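Local coordinates for extracellular solute-binding protein family 1 (Kribbella flavida, PDB 5IXP) that probably captures a solute outside the cell membrane and passes it to an ABC transporter for import, at residues 59-62 with 63-67; 78-81 with 82-86; 122-125 with 126-129. All coordinates share one frame; numbering follows the deposited sequence.

Contact 1 (59-62 with 63-67); sequences EAME and VSWIY
The carboxylate of E62 folds over the start of the following turn, and its OE1 takes two hydrogen bonds from S64. The hydroxyl OG of S64 meets OE1 of E62 at 2.6 Å, nearly along the C-O bond, while the backbone N of S64, 2.7 Å from the same OE1, comes from the opposite face of the carboxylate. OG of S64 can reach back because it stands between its own N and carbonyl carbon (chi1 68°). The two donors grip this one oxygen and probably limit the rotation of the carboxylate. A second grip comes from the backbone, where W65 N donates to E62 O at 3.0 Å. This closes the turn and brings W65 back beside the strand. Its indole (one of two conformers) lies over E62, with E62 CB 3.8 Å from the centroid of the six-membered ring of W65, a CH-pi contact over its face. Selenomethionine M61 packs beside it, CG at 3.8 Å from W65 CE3, and its SE crosses to I66 CG1. This is a strand-to-helix turn of the binding-protein fold. W65 continues onto V38 and I42 of helix 38-51 and onto the ring of F9, whereas V63 and I66 lean on Y274 of the neighbouring antiparallel strand 269-276.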
loop_
_atom_site.group_PDB
_atom_site.type_symbol
_atom_site.label_atom_id
_atom_site.label_comp_id
_atom_site.label_asym_id
_atom_site.label_seq_id
_atom_site.Cartn_x
_atom_site.Cartn_y
_atom_site.Cartn_z
ATOM N N GLU A 59 -17.751 4.194 -6.910
ATOM C CA GLU A 59 -16.485 4.151 -7.640
ATOM C C GLU A 59 -15.376 3.710 -6.694
ATOM O O GLU A 59 -15.111 4.385 -5.689
ATOM C CB GLU A 59 -16.141 5.518 -8.253
ATOM C CG GLU A 59 -17.029 5.927 -9.443
ATOM C CD GLU A 59 -16.599 5.292 -10.765
ATOM O OE1 GLU A 59 -15.563 4.607 -10.782
ATOM O OE2 GLU A 59 -17.298 5.489 -11.792
ATOM N N ALA A 60 -14.703 2.609 -7.036
ATOM C CA ALA A 60 -13.567 2.175 -6.240
ATOM C C ALA A 60 -12.353 3.044 -6.537
ATOM O O ALA A 60 -12.150 3.513 -7.661
ATOM C CB ALA A 60 -13.224 0.708 -6.498
HETATM N N MSE A 61 -11.539 3.238 -5.510
HETATM C CA MSE A 61 -10.373 4.108 -5.578
HETATM C C MSE A 61 -9.243 3.481 -4.778
HETATM O O MSE A 61 -9.433 3.149 -3.598
HETATM C CB MSE A 61 -10.724 5.486 -5.013
HETATM C CG MSE A 61 -10.045 6.635 -5.659
HETATM SE SE MSE A 61 -11.054 8.212 -5.302
HETATM C CE MSE A 61 -12.314 8.308 -6.755
ATOM N N GLU A 62 -8.076 3.318 -5.398
ATOM C CA GLU A 62 -6.912 2.862 -4.651
ATOM C C GLU A 62 -6.340 4.012 -3.825
ATOM O O GLU A 62 -6.434 5.193 -4.200
ATOM C CB GLU A 62 -5.836 2.293 -5.587
ATOM C CG GLU A 62 -5.042 1.131 -4.984
ATOM C CD GLU A 62 -3.668 1.532 -4.446
ATOM O OE1 GLU A 62 -3.246 2.683 -4.653
ATOM O OE2 GLU A 62 -3.001 0.686 -3.826
ATOM N N VAL A 63 -5.740 3.658 -2.684
ATOM C CA VAL A 63 -5.280 4.698 -1.769
ATOM C C VAL A 63 -4.218 5.578 -2.416
ATOM O O VAL A 63 -4.084 6.758 -2.061
ATOM C CB VAL A 63 -4.771 4.087 -0.447
ATOM C CG1 VAL A 63 -3.507 3.243 -0.678
ATOM C CG2 VAL A 63 -4.544 5.197 0.582
ATOM N N SER A 64 -3.465 5.055 -3.386
ATOM C CA SER A 64 -2.417 5.905 -3.946
ATOM C C SER A 64 -2.960 6.989 -4.871
ATOM O O SER A 64 -2.215 7.921 -5.195
ATOM C CB SER A 64 -1.371 5.078 -4.690
ATOM O OG SER A 64 -1.924 4.502 -5.858
ATOM N N TRP A 65 -4.228 6.889 -5.298
ATOM C CA TRP A 65 -4.866 7.900 -6.143
ATOM C C TRP A 65 -5.680 8.913 -5.364
ATOM O O TRP A 65 -5.971 9.988 -5.896
ATOM C CB TRP A 65 -5.857 7.287 -7.146
ATOM C CG TRP A 65 -5.511 6.008 -7.753
ATOM C CD1 TRP A 65 -4.270 5.510 -7.969
ATOM C CD2 TRP A 65 -6.437 5.030 -8.241
ATOM N NE1 TRP A 65 -4.356 4.272 -8.551
ATOM C CE2 TRP A 65 -5.679 3.955 -8.731
ATOM C CE3 TRP A 65 -7.833 4.958 -8.298
ATOM C CZ2 TRP A 65 -6.265 2.823 -9.276
ATOM C CZ3 TRP A 65 -8.417 3.840 -8.837
ATOM C CH2 TRP A 65 -7.634 2.782 -9.329
ATOM N N ILE A 66 -6.120 8.561 -4.153
ATOM C CA ILE A 66 -7.202 9.302 -3.510
ATOM C C ILE A 66 -6.791 10.732 -3.172
ATOM O O ILE A 66 -7.665 11.603 -3.039
ATOM C CB ILE A 66 -7.724 8.528 -2.285
ATOM C CG1 ILE A 66 -9.104 9.057 -1.874
ATOM C CG2 ILE A 66 -6.729 8.568 -1.134
ATOM C CD1 ILE A 66 -9.863 8.138 -0.925
ATOM N N TYR A 67 -5.483 11.011 -3.083
ATOM C CA TYR A 67 -5.024 12.381 -2.855
ATOM C C TYR A 67 -5.592 13.327 -3.906
ATOM O O TYR A 67 -5.980 14.457 -3.591
ATOM C CB TYR A 67 -3.487 12.441 -2.856
ATOM C CG TYR A 67 -2.854 12.309 -4.237
ATOM C CD1 TYR A 67 -2.496 11.067 -4.742
ATOM C CD2 TYR A 67 -2.625 13.427 -5.037
ATOM C CE1 TYR A 67 -1.934 10.934 -6.002
ATOM C CE2 TYR A 67 -2.067 13.306 -6.306
ATOM C CZ TYR A 67 -1.724 12.054 -6.782
ATOM O OH TYR A 67 -1.162 11.916 -8.038
#

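Contact 2 (78-81 with 82-86); sequences DLRD and HGADE
L79 and R80 meet A84 and D85 in a local contact, a 3-10 turn (79-81) leading into helix 84-87, opened by an Asx turn at D78 and with G83 at the N-cap position. L79 O is the hub: H82 N donates to it at 2.8 Å and A84 N at 3.0 Å, from opposite faces of the carbonyl plane. Beside them L79 CB packs on A84 CB, and both side chains touch Y109 of strand 108-121. G83 makes the switch into the helix with a positive phi of 104°. H82 has CG beside its own N (chi1 -56°), which lays the imidazole face over the D81 carbonyl carbon and against A285 and A288 of helix 284-294. Replacing H82 by an alanine would remove the imidazole and is likely to open a gap between this turn and those two alanines. On the polar side, D78 OD1 accepts from R80 N at 3.1 Å, and D78 OD2 forms a salt bridge with R80 NH1. D85 extends the network by charge alone, its carboxylate turned 79° from the guanidinium and its OD2 a long 3.7 Å from R80 NE. One water joins the two turns, donating to R80 O at 2.7 Å and accepting from D85 N at 2.8 Å.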
loop_
_atom_site.group_PDB
_atom_site.type_symbol
_atom_site.label_atom_id
_atom_site.label_comp_id
_atom_site.label_asym_id
_atom_site.label_seq_id
_atom_site.Cartn_x
_atom_site.Cartn_y
_atom_site.Cartn_z
ATOM N N ASP A 78 -20.096 13.427 0.865
ATOM C CA ASP A 78 -19.561 13.321 2.217
ATOM C C ASP A 78 -20.333 12.224 2.934
ATOM O O ASP A 78 -21.518 12.385 3.232
ATOM C CB ASP A 78 -19.685 14.669 2.925
ATOM C CG ASP A 78 -19.136 14.650 4.347
ATOM O OD1 ASP A 78 -18.547 13.631 4.757
ATOM O OD2 ASP A 78 -19.288 15.678 5.052
ATOM N N LEU A 79 -19.682 11.081 3.172
ATOM C CA LEU A 79 -20.391 9.955 3.763
ATOM C C LEU A 79 -20.839 10.239 5.192
ATOM O O LEU A 79 -21.677 9.502 5.723
ATOM C CB LEU A 79 -19.513 8.695 3.684
ATOM C CG LEU A 79 -19.165 8.319 2.221
ATOM C CD1 LEU A 79 -18.044 7.271 2.143
ATOM C CD2 LEU A 79 -20.390 7.836 1.454
ATOM N N ARG A 80 -20.323 11.297 5.817
ATOM C CA ARG A 80 -20.882 11.730 7.098
ATOM C C ARG A 80 -22.344 12.119 6.971
ATOM O O ARG A 80 -23.094 12.032 7.949
ATOM C CB ARG A 80 -20.071 12.890 7.658
ATOM C CG ARG A 80 -18.774 12.434 8.254
ATOM C CD ARG A 80 -17.660 13.364 7.888
ATOM N NE ARG A 80 -17.475 14.413 8.876
ATOM C CZ ARG A 80 -17.621 15.710 8.631
ATOM N NH1 ARG A 80 -17.958 16.135 7.419
ATOM N NH2 ARG A 80 -17.413 16.581 9.604
ATOM N N ASP A 81 -22.774 12.546 5.781
ATOM C CA ASP A 81 -24.194 12.808 5.571
ATOM C C ASP A 81 -25.021 11.536 5.533
ATOM O O ASP A 81 -26.249 11.627 5.446
ATOM C CB ASP A 81 -24.416 13.598 4.275
ATOM C CG ASP A 81 -23.840 15.004 4.339
ATOM O OD1 ASP A 81 -23.800 15.593 5.441
ATOM O OD2 ASP A 81 -23.442 15.531 3.280
ATOM N N HIS A 82 -24.389 10.361 5.607
ATOM C CA HIS A 82 -25.109 9.097 5.530
ATOM C C HIS A 82 -24.636 8.117 6.595
ATOM O O HIS A 82 -24.730 6.900 6.406
ATOM C CB HIS A 82 -24.967 8.479 4.138
ATOM C CG HIS A 82 -25.416 9.397 3.049
ATOM N ND1 HIS A 82 -26.724 9.463 2.628
ATOM C CD2 HIS A 82 -24.739 10.323 2.330
ATOM C CE1 HIS A 82 -26.833 10.378 1.681
ATOM N NE2 HIS A 82 -25.642 10.916 1.483
ATOM N N GLY A 83 -24.112 8.625 7.707
ATOM C CA GLY A 83 -23.824 7.796 8.862
ATOM C C GLY A 83 -22.368 7.444 9.081
ATOM O O GLY A 83 -22.078 6.693 10.016
ATOM N N ALA A 84 -21.443 7.971 8.272
ATOM C CA ALA A 84 -20.027 7.647 8.442
ATOM C C ALA A 84 -19.521 7.961 9.846
ATOM O O ALA A 84 -18.638 7.258 10.356
ATOM C CB ALA A 84 -19.181 8.407 7.424
ATOM N N ASP A 85 -20.037 9.018 10.479
ATOM C CA ASP A 85 -19.499 9.397 11.783
ATOM C C ASP A 85 -19.764 8.322 12.828
ATOM O O ASP A 85 -18.932 8.113 13.720
ATOM C CB ASP A 85 -20.069 10.744 12.225
ATOM C CG ASP A 85 -19.246 11.915 11.720
ATOM O OD1 ASP A 85 -17.995 11.820 11.726
ATOM O OD2 ASP A 85 -19.849 12.930 11.311
ATOM N N GLU A 86 -20.896 7.621 12.723
ATOM C CA GLU A 86 -21.143 6.476 13.592
ATOM C C GLU A 86 -20.292 5.268 13.196
ATOM O O GLU A 86 -19.903 4.476 14.065
ATOM C CB GLU A 86 -22.625 6.105 13.567
HETATM O O HOH W 1 -22.452 10.468 10.047
#

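Contact 3 (122-125 with 126-129); sequences RDLF and ARAG
R127 lies back along the last turn of helix 122-127, side by side with L124 and pointing the same way. Its CB passes 3.7 Å from D123 O, the carbonyl that also accepts the helical bond from R127 N. CG, set beside the backbone N (chi1 -69°), comes closer, 3.4 Å from D123 O, and CD still skirts the same oxygen. A bend at chi3 (40°) then swings the guanidinium above the leucine: L124 CD2 lies over one of its faces, 3.5 Å from R127 NH1. At the tip a water sits at the guanidinium edge, in its plane, accepting a weak bond from R127 NH1 at 2.6 Å and donating to D123 OD2 at 2.9 Å. R127 NH1 also has a long, weak ion pair with D230, while D123 OD1 forms a salt bridge with R121.

Beyond R127 the helix ends in a Schellman motif, with G129 at positive phi (82°). A128 N donates to L124 O at 3.0 Å, and G129 N to A126 O at 3.1 Å. The buried side carries L124, which packs on F154 and M158, and F125, whose ring meets Y120 and W163. The chemistry is thus split: apolar packing holds the inner face of the helix to its surroundings, while the opposite charges of D123 and R127 are linked through a water, weakly on the arginine side, with no direct bond between them.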
loop_
_atom_site.group_PDB
_atom_site.type_symbol
_atom_site.label_atom_id
_atom_site.label_comp_id
_atom_site.label_asym_id
_atom_site.label_seq_id
_atom_site.Cartn_x
_atom_site.Cartn_y
_atom_site.Cartn_z
ATOM N N ARG A 122 15.673 -17.006 4.617
ATOM C CA ARG A 122 16.285 -17.660 5.772
ATOM C C ARG A 122 17.519 -18.474 5.393
ATOM O O ARG A 122 18.409 -18.657 6.233
ATOM C CB ARG A 122 15.265 -18.536 6.501
ATOM C CG ARG A 122 14.422 -19.438 5.625
ATOM C CD ARG A 122 13.292 -20.067 6.446
ATOM N NE ARG A 122 13.811 -20.919 7.513
ATOM C CZ ARG A 122 13.796 -20.623 8.813
ATOM N NH1 ARG A 122 13.263 -19.482 9.255
ATOM N NH2 ARG A 122 14.312 -21.493 9.681
ATOM N N ASP A 123 17.602 -18.962 4.150
ATOM C CA ASP A 123 18.809 -19.670 3.729
ATOM C C ASP A 123 19.991 -18.719 3.610
ATOM O O ASP A 123 21.098 -19.032 4.065
ATOM C CB ASP A 123 18.568 -20.396 2.402
ATOM C CG ASP A 123 18.187 -19.453 1.275
ATOM O OD1 ASP A 123 17.448 -18.487 1.534
ATOM O OD2 ASP A 123 18.629 -19.681 0.123
ATOM N N LEU A 124 19.772 -17.543 3.020
ATOM C CA LEU A 124 20.844 -16.556 2.929
ATOM C C LEU A 124 21.208 -16.013 4.305
ATOM O O LEU A 124 22.393 -15.803 4.598
ATOM C CB LEU A 124 20.444 -15.426 1.979
ATOM C CG LEU A 124 20.126 -15.854 0.541
ATOM C CD1 LEU A 124 19.796 -14.638 -0.344
ATOM C CD2 LEU A 124 21.258 -16.698 -0.063
ATOM N N PHE A 125 20.211 -15.793 5.169
ATOM C CA PHE A 125 20.508 -15.368 6.535
ATOM C C PHE A 125 21.383 -16.398 7.239
ATOM O O PHE A 125 22.385 -16.050 7.879
ATOM C CB PHE A 125 19.216 -15.142 7.325
ATOM C CG PHE A 125 18.624 -13.754 7.178
ATOM C CD1 PHE A 125 18.671 -13.083 5.961
ATOM C CD2 PHE A 125 17.998 -13.138 8.261
ATOM C CE1 PHE A 125 18.107 -11.820 5.815
ATOM C CE2 PHE A 125 17.430 -11.873 8.134
ATOM C CZ PHE A 125 17.488 -11.204 6.904
ATOM N N ALA A 126 21.013 -17.676 7.137
ATOM C CA ALA A 126 21.784 -18.722 7.806
ATOM C C ALA A 126 23.244 -18.686 7.367
ATOM O O ALA A 126 24.162 -18.706 8.199
ATOM C CB ALA A 126 21.169 -20.089 7.518
ATOM N N ARG A 127 23.469 -18.608 6.052
ATOM C CA ARG A 127 24.820 -18.641 5.506
ATOM C C ARG A 127 25.609 -17.394 5.880
ATOM O O ARG A 127 26.847 -17.426 5.918
ATOM C CB ARG A 127 24.744 -18.808 3.985
ATOM C CG ARG A 127 24.237 -20.189 3.565
ATOM C CD ARG A 127 23.808 -20.258 2.104
ATOM N NE ARG A 127 24.693 -19.509 1.212
ATOM C CZ ARG A 127 24.395 -19.191 -0.050
ATOM N NH1 ARG A 127 23.229 -19.561 -0.582
ATOM N NH2 ARG A 127 25.258 -18.496 -0.782
ATOM N N ALA A 128 24.921 -16.291 6.144
ATOM C CA ALA A 128 25.576 -15.051 6.520
ATOM C C ALA A 128 25.819 -14.942 8.017
ATOM O O ALA A 128 26.385 -13.940 8.465
ATOM C CB ALA A 128 24.752 -13.851 6.040
ATOM N N GLY A 129 25.411 -15.939 8.800
ATOM C CA GLY A 129 25.579 -15.865 10.237
ATOM C C GLY A 129 24.512 -15.079 10.965
ATOM O O GLY A 129 24.669 -14.821 12.163
HETATM O O HOH W 2 21.031 -20.981 -0.713
#

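The three contacts follow one another along the chain without overlapping, each a turn where a helix begins or ends. Contacts 1 and 2 lie on the same side of the chain's centre, about 19 Å apart between centres, and helices 66-70 and 84-87 are successive. Contact 3 is on the opposite side, with its centre about 39 Å from that of contact 1 and 51 Å from that of contact 2. Strand 108-121 runs between the two sides: Y109 near its start packs on contact 2, its end runs directly into contact 3, and strand 269-276 joins it to the strand of contact 1. This is consistent with the two-lobed binding-protein fold, the lobes being connected through shared strands.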